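Local coordinates for protein lectin (Lotus tetragonolobus, PDB 2EIG) that probably binds L-fucosyl-containing sugars, acting as a seed lectin of the legume family that carries calcium and manganese ions, at residues I15-D19 and G90-P94; R27-P31 and F204-T208; V49-D53 and F223-E229; V83-W89 and K199-S205. The contacts are given in a common frame with arbitrary orientation. Residues are numbered along the deposited sequence.

Contact 1: residues I15-D19 and G90-P94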
loop_
_atom_site.group_PDB
_atom_site.type_symbol
_atom_site.label_atom_id
_atom_site.label_comp_id
_atom_site.label_asym_id
_atom_site.label_seq_id
_atom_site.Cartn_x
_atom_site.Cartn_y
_atom_site.Cartn_z
ATOM N N ILE A 15 -6.963 -23.392 -22.145
ATOM C CA ILE A 15 -6.765 -23.023 -23.526
ATOM C C ILE A 15 -5.260 -22.910 -23.741
ATOM O O ILE A 15 -4.555 -22.242 -22.968
ATOM C CB ILE A 15 -7.429 -21.666 -23.881
ATOM C CG1 ILE A 15 -8.969 -21.740 -23.687
ATOM C CG2 ILE A 15 -7.037 -21.222 -25.303
ATOM C CD1 ILE A 15 -9.634 -20.333 -23.624
ATOM N N PHE A 16 -4.773 -23.614 -24.751
ATOM C CA PHE A 16 -3.368 -23.548 -25.104
ATOM C C PHE A 16 -3.208 -22.827 -26.413
ATOM O O PHE A 16 -3.955 -23.097 -27.356
ATOM C CB PHE A 16 -2.809 -24.954 -25.249
ATOM C CG PHE A 16 -3.020 -25.782 -24.074
ATOM C CD1 PHE A 16 -2.057 -25.849 -23.088
ATOM C CD2 PHE A 16 -4.199 -26.525 -23.936
ATOM C CE1 PHE A 16 -2.256 -26.616 -21.971
ATOM C CE2 PHE A 16 -4.406 -27.311 -22.821
ATOM C CZ PHE A 16 -3.425 -27.366 -21.838
ATOM N N GLN A 17 -2.252 -21.898 -26.454
ATOM C CA GLN A 17 -1.992 -21.083 -27.632
ATOM C C GLN A 17 -0.512 -21.126 -27.851
ATOM O O GLN A 17 0.255 -21.266 -26.897
ATOM C CB GLN A 17 -2.463 -19.637 -27.467
ATOM C CG GLN A 17 -3.881 -19.549 -26.841
ATOM C CD GLN A 17 -4.469 -18.171 -26.944
ATOM O OE1 GLN A 17 -5.635 -17.922 -26.573
ATOM N NE2 GLN A 17 -3.675 -17.246 -27.462
ATOM N N GLY A 18 -0.138 -21.074 -29.115
ATOM C CA GLY A 18 1.235 -21.178 -29.544
ATOM C C GLY A 18 1.848 -22.503 -29.125
ATOM O O GLY A 18 1.259 -23.587 -29.324
ATOM N N ASP A 19 3.027 -22.393 -28.515
ATOM C CA ASP A 19 3.870 -23.552 -28.174
ATOM C C ASP A 19 3.570 -24.198 -26.837
ATOM O O ASP A 19 4.315 -25.074 -26.380
ATOM C CB ASP A 19 5.348 -23.172 -28.369
ATOM C CG ASP A 19 5.637 -22.870 -29.840
ATOM O OD1 ASP A 19 5.914 -21.733 -30.243
ATOM O OD2 ASP A 19 5.440 -23.775 -30.633
ATOM N N GLY A 90 -10.768 -12.747 -24.030
ATOM C CA GLY A 90 -10.691 -12.567 -25.462
ATOM C C GLY A 90 -9.296 -12.137 -25.923
ATOM O O GLY A 90 -9.112 -11.962 -27.121
ATOM N N THR A 91 -8.353 -11.923 -24.968
ATOM C CA THR A 91 -6.855 -11.853 -25.155
ATOM C C THR A 91 -6.466 -12.878 -26.258
ATOM O O THR A 91 -6.926 -14.015 -26.223
ATOM C CB THR A 91 -5.960 -12.079 -23.667
ATOM O OG1 THR A 91 -4.761 -12.892 -23.781
ATOM C CG2 THR A 91 -6.720 -12.743 -22.518
ATOM N N GLU A 92 -5.716 -12.466 -27.287
ATOM C CA GLU A 92 -4.947 -13.452 -28.077
ATOM C C GLU A 92 -3.499 -13.100 -27.833
ATOM O O GLU A 92 -3.224 -12.066 -27.217
ATOM C CB GLU A 92 -5.262 -13.405 -29.588
ATOM C CG GLU A 92 -6.685 -13.836 -29.997
ATOM C CD GLU A 92 -7.036 -15.238 -29.573
ATOM O OE1 GLU A 92 -8.244 -15.560 -29.621
ATOM O OE2 GLU A 92 -6.137 -16.023 -29.196
ATOM N N ILE A 93 -2.581 -13.956 -28.269
ATOM C CA ILE A 93 -1.170 -13.684 -28.187
ATOM C C ILE A 93 -0.962 -12.386 -28.956
ATOM O O ILE A 93 -1.320 -12.305 -30.123
ATOM C CB ILE A 93 -0.356 -14.832 -28.803
ATOM C CG1 ILE A 93 -0.440 -16.077 -27.879
ATOM C CG2 ILE A 93 1.110 -14.393 -29.163
ATOM C CD1 ILE A 93 0.252 -17.304 -28.428
ATOM N N PRO A 94 -0.428 -11.351 -28.294
ATOM C CA PRO A 94 -0.373 -10.075 -29.038
ATOM C C PRO A 94 0.639 -10.066 -30.177
ATOM O O PRO A 94 1.678 -10.812 -30.144
ATOM C CB PRO A 94 -0.041 -9.029 -27.959
ATOM C CG PRO A 94 -0.238 -9.793 -26.608
ATOM C CD PRO A 94 0.098 -11.208 -26.925
#

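Contact 2: residues R27-P31 and F204-T208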
loop_
_atom_site.group_PDB
_atom_site.type_symbol
_atom_site.label_atom_id
_atom_site.label_comp_id
_atom_site.label_asym_id
_atom_site.label_seq_id
_atom_site.Cartn_x
_atom_site.Cartn_y
_atom_site.Cartn_z
ATOM N N ARG A 27 2.929 -32.379 -17.115
ATOM C CA ARG A 27 3.441 -31.030 -16.859
ATOM C C ARG A 27 3.040 -30.054 -17.965
ATOM O O ARG A 27 2.744 -30.466 -19.081
ATOM C CB ARG A 27 4.928 -31.035 -16.438
ATOM C CG ARG A 27 5.973 -30.934 -17.494
ATOM C CD ARG A 27 7.237 -31.643 -16.940
ATOM N NE ARG A 27 8.502 -30.927 -17.184
ATOM C CZ ARG A 27 9.670 -31.206 -16.580
ATOM N NH1 ARG A 27 10.768 -30.485 -16.858
ATOM N NH2 ARG A 27 9.749 -32.205 -15.691
ATOM N N LEU A 28 2.936 -28.776 -17.622
ATOM C CA LEU A 28 2.585 -27.770 -18.587
ATOM C C LEU A 28 3.859 -27.135 -19.160
ATOM O O LEU A 28 4.575 -26.412 -18.465
ATOM C CB LEU A 28 1.644 -26.728 -17.953
ATOM C CG LEU A 28 1.391 -25.475 -18.820
ATOM C CD1 LEU A 28 0.878 -25.792 -20.260
ATOM C CD2 LEU A 28 0.408 -24.593 -18.041
ATOM N N ALA A 29 4.149 -27.431 -20.426
ATOM C CA ALA A 29 5.409 -27.004 -21.014
ATOM C C ALA A 29 5.209 -25.778 -21.907
ATOM O O ALA A 29 4.345 -25.752 -22.785
ATOM C CB ALA A 29 6.045 -28.087 -21.757
ATOM N N MET A 30 6.035 -24.770 -21.661
ATOM C CA MET A 30 5.843 -23.487 -22.326
ATOM C C MET A 30 7.252 -22.959 -22.573
ATOM O O MET A 30 7.759 -22.192 -21.780
ATOM C CB MET A 30 5.081 -22.523 -21.390
ATOM C CG MET A 30 3.672 -23.011 -21.015
ATOM S SD MET A 30 2.903 -21.842 -19.933
ATOM C CE MET A 30 2.486 -20.524 -21.121
ATOM N N PRO A 31 7.867 -23.364 -23.677
ATOM C CA PRO A 31 7.219 -24.170 -24.729
ATOM C C PRO A 31 7.451 -25.671 -24.589
ATOM O O PRO A 31 8.315 -26.138 -23.835
ATOM C CB PRO A 31 7.945 -23.708 -26.000
ATOM C CG PRO A 31 9.370 -23.547 -25.525
ATOM C CD PRO A 31 9.273 -23.077 -24.020
ATOM N N PHE A 204 -0.837 -18.230 -18.039
ATOM C CA PHE A 204 0.597 -18.065 -18.172
ATOM C C PHE A 204 0.942 -17.723 -19.586
ATOM O O PHE A 204 0.269 -18.146 -20.517
ATOM C CB PHE A 204 1.327 -19.359 -17.793
ATOM C CG PHE A 204 1.011 -19.839 -16.422
ATOM C CD1 PHE A 204 -0.003 -20.795 -16.225
ATOM C CD2 PHE A 204 1.725 -19.349 -15.305
ATOM C CE1 PHE A 204 -0.293 -21.244 -14.942
ATOM C CE2 PHE A 204 1.421 -19.812 -14.004
ATOM C CZ PHE A 204 0.405 -20.770 -13.843
ATOM N N SER A 205 2.011 -16.951 -19.723
ATOM C CA SER A 205 2.600 -16.684 -20.987
ATOM C C SER A 205 4.093 -16.878 -20.839
ATOM O O SER A 205 4.682 -16.518 -19.813
ATOM C CB SER A 205 2.293 -15.239 -21.412
ATOM O OG SER A 205 2.947 -14.972 -22.609
ATOM N N ALA A 206 4.704 -17.424 -21.877
ATOM C CA ALA A 206 6.142 -17.677 -21.865
ATOM C C ALA A 206 6.708 -17.549 -23.254
ATOM O O ALA A 206 6.036 -17.839 -24.213
ATOM C CB ALA A 206 6.422 -19.067 -21.299
ATOM N N THR A 207 7.949 -17.081 -23.374
ATOM C CA THR A 207 8.581 -16.938 -24.656
ATOM C C THR A 207 10.030 -17.389 -24.535
ATOM O O THR A 207 10.600 -17.424 -23.461
ATOM C CB THR A 207 8.656 -15.453 -25.151
ATOM O OG1 THR A 207 9.194 -14.656 -24.082
ATOM C CG2 THR A 207 7.299 -14.947 -25.580
ATOM N N THR A 208 10.592 -17.729 -25.680
ATOM C CA THR A 208 12.005 -18.049 -25.809
ATOM C C THR A 208 12.393 -17.348 -27.114
ATOM O O THR A 208 11.556 -16.901 -27.885
ATOM C CB THR A 208 12.250 -19.556 -25.924
ATOM O OG1 THR A 208 11.524 -20.052 -27.051
ATOM C CG2 THR A 208 11.803 -20.315 -24.634
#

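Contact 3: residues V49-D53 and F223-E229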
loop_
_atom_site.group_PDB
_atom_site.type_symbol
_atom_site.label_atom_id
_atom_site.label_comp_id
_atom_site.label_asym_id
_atom_site.label_seq_id
_atom_site.Cartn_x
_atom_site.Cartn_y
_atom_site.Cartn_z
ATOM N N VAL A 49 -12.619 -15.227 -15.932
ATOM C CA VAL A 49 -12.645 -14.994 -14.480
ATOM C C VAL A 49 -13.271 -13.600 -14.235
ATOM O O VAL A 49 -12.793 -12.627 -14.762
ATOM C CB VAL A 49 -11.229 -15.109 -13.811
ATOM C CG1 VAL A 49 -11.342 -14.996 -12.271
ATOM C CG2 VAL A 49 -10.548 -16.455 -14.184
ATOM N N PRO A 50 -14.345 -13.529 -13.429
ATOM C CA PRO A 50 -14.903 -12.229 -13.126
ATOM C C PRO A 50 -14.077 -11.565 -12.022
ATOM O O PRO A 50 -13.893 -12.143 -10.939
ATOM C CB PRO A 50 -16.331 -12.544 -12.690
ATOM C CG PRO A 50 -16.361 -14.017 -12.401
ATOM C CD PRO A 50 -15.071 -14.624 -12.754
ATOM N N ILE A 51 -13.526 -10.393 -12.303
ATOM C CA ILE A 51 -12.633 -9.780 -11.315
ATOM C C ILE A 51 -13.176 -8.516 -10.715
ATOM O O ILE A 51 -12.573 -7.918 -9.828
ATOM C CB ILE A 51 -11.242 -9.486 -11.879
ATOM C CG1 ILE A 51 -11.363 -8.783 -13.234
ATOM C CG2 ILE A 51 -10.377 -10.773 -11.832
ATOM C CD1 ILE A 51 -10.225 -7.948 -13.569
ATOM N N TRP A 52 -14.291 -8.060 -11.256
ATOM C CA TRP A 52 -15.048 -7.024 -10.613
ATOM C C TRP A 52 -16.477 -7.017 -11.120
ATOM O O TRP A 52 -16.776 -7.538 -12.190
ATOM C CB TRP A 52 -14.365 -5.639 -10.745
ATOM C CG TRP A 52 -14.135 -5.116 -12.108
ATOM C CD1 TRP A 52 -12.990 -5.186 -12.819
ATOM C CD2 TRP A 52 -15.060 -4.356 -12.906
ATOM N NE1 TRP A 52 -13.123 -4.542 -14.009
ATOM C CE2 TRP A 52 -14.380 -4.003 -14.093
ATOM C CE3 TRP A 52 -16.400 -3.925 -12.724
ATOM C CZ2 TRP A 52 -14.991 -3.284 -15.126
ATOM C CZ3 TRP A 52 -17.017 -3.198 -13.764
ATOM C CH2 TRP A 52 -16.307 -2.893 -14.952
ATOM N N ASP A 53 -17.347 -6.425 -10.320
ATOM C CA ASP A 53 -18.759 -6.482 -10.534
ATOM C C ASP A 53 -19.272 -5.073 -10.747
ATOM O O ASP A 53 -19.043 -4.199 -9.916
ATOM C CB ASP A 53 -19.427 -7.121 -9.308
ATOM C CG ASP A 53 -20.925 -7.185 -9.443
ATOM O OD1 ASP A 53 -21.385 -7.993 -10.265
ATOM O OD2 ASP A 53 -21.629 -6.433 -8.725
ATOM N N PHE A 223 -5.898 -21.990 -8.005
ATOM C CA PHE A 223 -6.349 -20.627 -8.081
ATOM C C PHE A 223 -7.656 -20.573 -7.362
ATOM O O PHE A 223 -8.531 -21.430 -7.578
ATOM C CB PHE A 223 -6.599 -20.304 -9.552
ATOM C CG PHE A 223 -7.085 -18.910 -9.782
ATOM C CD1 PHE A 223 -6.173 -17.880 -10.063
ATOM C CD2 PHE A 223 -8.471 -18.615 -9.726
ATOM C CE1 PHE A 223 -6.629 -16.563 -10.294
ATOM C CE2 PHE A 223 -8.919 -17.295 -9.957
ATOM C CZ PHE A 223 -7.981 -16.285 -10.221
ATOM N N THR A 224 -7.812 -19.598 -6.492
ATOM C CA THR A 224 -9.133 -19.374 -5.885
ATOM C C THR A 224 -9.408 -17.915 -5.930
ATOM O O THR A 224 -8.588 -17.126 -5.448
ATOM C CB THR A 224 -9.187 -19.791 -4.387
ATOM O OG1 THR A 224 -8.801 -21.149 -4.282
ATOM C CG2 THR A 224 -10.605 -19.607 -3.820
ATOM N N SER A 225 -10.558 -17.550 -6.483
ATOM C CA SER A 225 -10.962 -16.155 -6.501
ATOM C C SER A 225 -12.371 -16.006 -5.947
ATOM O O SER A 225 -13.196 -16.923 -6.056
ATOM C CB SER A 225 -10.844 -15.498 -7.886
ATOM O OG SER A 225 -11.753 -16.056 -8.824
ATOM N N THR A 226 -12.634 -14.863 -5.343
ATOM C CA THR A 226 -13.981 -14.594 -4.801
ATOM C C THR A 226 -14.370 -13.191 -5.144
ATOM O O THR A 226 -13.710 -12.240 -4.781
ATOM C CB THR A 226 -14.095 -14.792 -3.267
ATOM O OG1 THR A 226 -13.997 -16.180 -2.973
ATOM C CG2 THR A 226 -15.442 -14.281 -2.725
ATOM N N LEU A 227 -15.462 -13.079 -5.872
ATOM C CA LEU A 227 -15.988 -11.760 -6.126
ATOM C C LEU A 227 -17.316 -11.639 -5.389
ATOM O O LEU A 227 -18.189 -12.462 -5.582
ATOM C CB LEU A 227 -16.160 -11.570 -7.638
ATOM C CG LEU A 227 -16.972 -10.377 -8.064
ATOM C CD1 LEU A 227 -16.329 -9.060 -7.553
ATOM C CD2 LEU A 227 -17.101 -10.424 -9.585
ATOM N N LYS A 228 -17.482 -10.616 -4.563
ATOM C CA LYS A 228 -18.773 -10.437 -3.887
ATOM C C LYS A 228 -19.842 -9.822 -4.805
ATOM O O LYS A 228 -19.610 -8.817 -5.504
ATOM C CB LYS A 228 -18.644 -9.610 -2.599
ATOM C CG LYS A 228 -17.602 -10.106 -1.576
ATOM C CD LYS A 228 -16.150 -10.087 -2.108
ATOM C CE LYS A 228 -15.663 -8.684 -2.589
ATOM N NZ LYS A 228 -15.040 -8.851 -3.941
ATOM N N GLU A 229 -21.017 -10.439 -4.760
ATOM C CA GLU A 229 -22.208 -10.063 -5.540
ATOM C C GLU A 229 -23.173 -8.972 -4.970
ATOM O O GLU A 229 -23.922 -8.367 -5.764
ATOM C CB GLU A 229 -23.021 -11.335 -5.828
ATOM C CG GLU A 229 -22.737 -11.994 -7.156
ATOM C CD GLU A 229 -21.303 -11.809 -7.592
ATOM O OE1 GLU A 229 -21.039 -10.780 -8.261
ATOM O OE2 GLU A 229 -20.451 -12.683 -7.263
HETATM O O HOH W 1 -13.734 -14.438 -9.264
#

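Contact 4: residues V83-W89 and K199-S205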
loop_
_atom_site.group_PDB
_atom_site.type_symbol
_atom_site.label_atom_id
_atom_site.label_comp_id
_atom_site.label_asym_id
_atom_site.label_seq_id
_atom_site.Cartn_x
_atom_site.Cartn_y
_atom_site.Cartn_z
ATOM N N VAL A 83 5.384 -15.817 -17.328
ATOM C CA VAL A 83 4.585 -14.978 -16.454
ATOM C C VAL A 83 3.274 -15.609 -16.080
ATOM O O VAL A 83 2.727 -16.337 -16.869
ATOM C CB VAL A 83 4.378 -13.571 -17.075
ATOM C CG1 VAL A 83 5.713 -13.125 -17.734
ATOM C CG2 VAL A 83 3.191 -13.540 -18.067
ATOM N N PHE A 84 2.811 -15.332 -14.864
ATOM C CA PHE A 84 1.424 -15.410 -14.533
ATOM C C PHE A 84 0.765 -14.045 -14.837
ATOM O O PHE A 84 1.274 -12.993 -14.441
ATOM C CB PHE A 84 1.184 -15.758 -13.048
ATOM C CG PHE A 84 -0.284 -15.724 -12.678
ATOM C CD1 PHE A 84 -1.123 -16.808 -12.999
ATOM C CD2 PHE A 84 -0.847 -14.590 -12.114
ATOM C CE1 PHE A 84 -2.469 -16.764 -12.703
ATOM C CE2 PHE A 84 -2.183 -14.530 -11.806
ATOM C CZ PHE A 84 -3.011 -15.625 -12.080
ATOM N N PHE A 85 -0.345 -14.074 -15.541
ATOM C CA PHE A 85 -1.003 -12.865 -15.987
ATOM C C PHE A 85 -2.543 -12.929 -16.053
ATOM O O PHE A 85 -3.154 -14.000 -16.258
ATOM C CB PHE A 85 -0.410 -12.306 -17.315
ATOM C CG PHE A 85 -0.903 -12.978 -18.605
ATOM C CD1 PHE A 85 -1.591 -12.244 -19.540
ATOM C CD2 PHE A 85 -0.569 -14.305 -18.922
ATOM C CE1 PHE A 85 -2.000 -12.796 -20.780
ATOM C CE2 PHE A 85 -1.004 -14.894 -20.156
ATOM C CZ PHE A 85 -1.693 -14.132 -21.089
ATOM N N LEU A 86 -3.123 -11.763 -15.791
ATOM C CA LEU A 86 -4.494 -11.416 -16.072
ATOM C C LEU A 86 -4.519 -10.493 -17.269
ATOM O O LEU A 86 -3.713 -9.509 -17.368
ATOM C CB LEU A 86 -5.111 -10.644 -14.901
ATOM C CG LEU A 86 -5.515 -11.459 -13.671
ATOM C CD1 LEU A 86 -4.292 -12.100 -13.050
ATOM C CD2 LEU A 86 -6.151 -10.501 -12.651
ATOM N N ALA A 87 -5.438 -10.787 -18.167
ATOM C CA ALA A 87 -5.642 -9.986 -19.379
ATOM C C ALA A 87 -7.138 -10.018 -19.757
ATOM O O ALA A 87 -7.831 -10.986 -19.412
ATOM C CB ALA A 87 -4.804 -10.490 -20.485
ATOM N N PRO A 88 -7.612 -8.983 -20.484
ATOM C CA PRO A 88 -8.972 -8.933 -20.922
ATOM C C PRO A 88 -9.357 -10.250 -21.523
ATOM O O PRO A 88 -8.653 -10.805 -22.375
ATOM C CB PRO A 88 -8.939 -7.835 -22.016
ATOM C CG PRO A 88 -7.983 -6.869 -21.438
ATOM C CD PRO A 88 -6.866 -7.812 -20.994
ATOM N N TRP A 89 -10.463 -10.787 -21.059
ATOM C CA TRP A 89 -10.962 -12.004 -21.699
ATOM C C TRP A 89 -11.165 -11.770 -23.226
ATOM O O TRP A 89 -11.633 -10.715 -23.650
ATOM C CB TRP A 89 -12.198 -12.552 -20.996
ATOM C CG TRP A 89 -12.621 -13.829 -21.626
ATOM C CD1 TRP A 89 -13.593 -13.990 -22.579
ATOM C CD2 TRP A 89 -12.043 -15.128 -21.405
ATOM N NE1 TRP A 89 -13.677 -15.317 -22.940
ATOM C CE2 TRP A 89 -12.742 -16.039 -22.233
ATOM C CE3 TRP A 89 -10.991 -15.611 -20.595
ATOM C CZ2 TRP A 89 -12.432 -17.420 -22.254
ATOM C CZ3 TRP A 89 -10.709 -16.969 -20.608
ATOM C CH2 TRP A 89 -11.441 -17.860 -21.408
ATOM N N LYS A 199 -14.048 -9.250 -16.840
ATOM C CA LYS A 199 -13.812 -10.678 -17.059
ATOM C C LYS A 199 -12.409 -10.734 -17.610
ATOM O O LYS A 199 -12.050 -9.928 -18.437
ATOM C CB LYS A 199 -14.789 -11.318 -18.078
ATOM C CG LYS A 199 -16.239 -11.434 -17.590
ATOM C CD LYS A 199 -17.097 -12.028 -18.698
ATOM C CE LYS A 199 -18.593 -11.743 -18.437
ATOM N NZ LYS A 199 -18.941 -11.844 -16.972
ATOM N N VAL A 200 -11.594 -11.627 -17.075
ATOM C CA VAL A 200 -10.229 -11.765 -17.551
ATOM C C VAL A 200 -9.880 -13.234 -17.759
ATOM O O VAL A 200 -10.572 -14.123 -17.287
ATOM C CB VAL A 200 -9.206 -11.070 -16.587
ATOM C CG1 VAL A 200 -9.465 -9.560 -16.501
ATOM C CG2 VAL A 200 -9.242 -11.681 -15.183
ATOM N N SER A 201 -8.810 -13.480 -18.503
ATOM C CA SER A 201 -8.190 -14.766 -18.436
ATOM C C SER A 201 -7.228 -14.671 -17.291
ATOM O O SER A 201 -6.760 -13.574 -16.910
ATOM C CB SER A 201 -7.476 -15.089 -19.742
ATOM O OG SER A 201 -6.489 -14.091 -20.014
ATOM N N VAL A 202 -7.020 -15.830 -16.672
ATOM C CA VAL A 202 -5.851 -16.060 -15.814
ATOM C C VAL A 202 -5.106 -17.162 -16.490
ATOM O O VAL A 202 -5.715 -18.072 -17.131
ATOM C CB VAL A 202 -6.220 -16.420 -14.338
ATOM C CG1 VAL A 202 -6.949 -15.245 -13.740
ATOM C CG2 VAL A 202 -7.120 -17.721 -14.263
ATOM N N GLY A 203 -3.791 -17.085 -16.358
ATOM C CA GLY A 203 -2.928 -18.070 -16.926
ATOM C C GLY A 203 -1.507 -17.599 -17.094
ATOM O O GLY A 203 -0.999 -16.731 -16.382
ATOM N N PHE A 204 -0.837 -18.230 -18.039
ATOM C CA PHE A 204 0.597 -18.065 -18.172
ATOM C C PHE A 204 0.942 -17.723 -19.586
ATOM O O PHE A 204 0.269 -18.146 -20.517
ATOM C CB PHE A 204 1.327 -19.359 -17.793
ATOM C CG PHE A 204 1.011 -19.839 -16.422
ATOM C CD1 PHE A 204 -0.003 -20.795 -16.225
ATOM C CD2 PHE A 204 1.725 -19.349 -15.305
ATOM C CE1 PHE A 204 -0.293 -21.244 -14.942
ATOM C CE2 PHE A 204 1.421 -19.812 -14.004
ATOM C CZ PHE A 204 0.405 -20.770 -13.843
ATOM N N SER A 205 2.011 -16.951 -19.723
ATOM C CA SER A 205 2.600 -16.684 -20.987
ATOM C C SER A 205 4.093 -16.878 -20.839
ATOM O O SER A 205 4.682 -16.518 -19.813
ATOM C CB SER A 205 2.293 -15.239 -21.412
ATOM O OG SER A 205 2.947 -14.972 -22.609
HETATM O O HOH W 2 -4.247 -14.550 -18.662
#

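Contact 1: residues I15-D19 and G90-P94
Ile93 makes the van der Waals part of this contact, its methyl and methylene carbons lying against the amide of Gln17 and the backbone of Gly18. Its side chain points at the strand end. Ile93 CG1 lies 3.5 Å from Gln17 NE2, and Ile93 CD1 lies 3.9 Å from Gly18 N. Gly18 has a positive phi, which suits a glycine, and a CB there would press tightly against Ile93 CD1. The polar part gathers round the amide of Gln17, whose extended side chain reaches across to the loop. Gln17 NE2 lies 3.3 Å from Glu92 OE2. Gln17 OE1 is also 3.3 Å from Glu92 OE2, but both are acceptors and cannot bond to each other. The site lies at the surface. The backbone of Gln17 pairs with His42, and Ile93 also touches His42. Within this chain, strand 14-18 is the outermost strand on this side of the seven-stranded sheet. The contact is therefore a loop following strand 81-88 laid against the margin of the curved front sheet of the legume lectin fold.

Contact 2: residues R27-P31 and F204-T208
Met30 lies over Phe204 and Ala206 and supplies most of the contact on its side. Its SD sits 3.6 Å from Phe204 CB, and its CE bends round to 3.3 Å from Phe204 O and 3.8 Å from Ser205 CA. Closer to the backbone, Met30 CB meets Ala206 CB at 3.7 Å. The segments come near at the small Ala206, where the CA atoms of Met30 and Ala206 are 5.8 Å apart. Leu28 adds a looser touch, with its CD2 4.2 Å from Phe204 CD1. At the other end a cis peptide bond precedes Pro31, and Pro31 CD rests 3.8 Å from Thr208 CG2. Thr208 OG1 is hydrogen-bonded to Thr39 and Asn37. Phe204, Ala206 and Thr208 point toward 27-31, while Ser205 and Thr207 point away. This alternation is that of a strand with one face turned to the interior. Strand 27-29 belongs to the back sheet and 199-208 to the seven-stranded front one, so the contact spans the two layers of the sandwich. Trp221 and Phe66 meet the Phe204 ring edge-to-face and extend the packing. No hydrogen bond crosses between the segments. Their association thus depends on burial and close fit of side chains.

Contact 3: residues V49-D53 and F223-E229
Leu227 is the central residue here. Its CD2 lies 3.8 Å from Pro50 CB and also 3.8 Å from Trp52 C, while its CD1 is 4.0 Å from Asp53 N. The leucine thus fills the bend that 49-53 makes as it leaves its strand. Asp53 comes next in buried area. Its CB is 4.0 Å from Leu227 CD2 and 4.2 Å from Lys228 O, so its methylene does the packing. Its carboxylate is less well placed: Asp53 OD1 is 3.5 Å from Glu229 OE1, two like charges close together near the surface. Asp53 OD2 hydrogen-bonds to Thr56. At the inner end, Val49 CG1 is 3.6 Å from Ser225 OG and 4.1 Å from Phe223 CE2. Between these ends a water bridges the segments: water 1 donates to Pro50 O at 2.8 Å and hydrogen-bonds with Ser225 OG at 2.6 Å. No direct hydrogen bond joins them. The contact closes one end of the lectin sandwich. The CA-to-CB bond of Trp52 points away from 223-229; its ring makes a cation-pi contact with Lys193 in helix 192-195. Strand 39-50 of the seven-stranded front sheet, paired with 199-208, faces strand 214-226 of the back sheet, which pairs with 2-5 and 61-72.

Contact 4: residues V83-W89 and K199-S205
Phe84, Leu86, Val202 and Phe204 form the apolar centre on one face of the strand pair. The edge of Phe84 meets the face of Phe204 in a T-shaped stack, with centroids 5.9 Å apart and planes at 72°. Phe84 CZ touches Val202 CB at 4.0 Å. Leu86 CG is 4.0 Å from both Val202 CG1 and Val200 CG2. This face packs on Phe62, Phe66 and Trp221 of the other sheet, as the inner face of a legume lectin sandwich does. The strands are antiparallel neighbours in the seven-stranded front sheet. Val83 N donates to Ser205 O (2.7 Å) and Ser205 N to Val83 O (3.0 Å). Phe85 N donates to Gly203 O (2.9 Å), while the return bond from Gly203 N is weak. At the backbone angles of Gly203 a CB would jam against the preceding carbonyl. Ser201 N donates to Ala87 O at 2.8 Å. On the opposite face the Phe85 ring reaches over, its CE2 3.5 Å from Ser205 CB. Water 2 donates to Phe85 O (2.7 Å) and hydrogen-bonds with Ser201 OG (2.7 Å). At the exposed end, Trp89 N donates to Lys199 O (3.2 Å), and Trp89 CE3 lies 3.6 Å from Ser201 CA.

In the fold
Contacts 2 and 4 are buried, contact 3 is partly so, and contact 1 lies at the surface. Contact 4 is the one with a backbone ladder, because it joins neighbours within a single sheet. Contacts 2 and 3 instead join the two sheets mainly through side chains, with a water bridge in contact 3. Their centres are about 25 Å apart, on opposite sides of the chain's centre. Strand 199-208 links the set: Phe204 and Ser205 serve both contacts 2 and 4, and Val49 N of contact 3 probably hydrogen-bonds to Val200 O of contact 4. Contact 1 touches contact 4 where Ile15 meets Trp89. Contact 2 is largely apolar, while carboxylates appear in contacts 1 and 3.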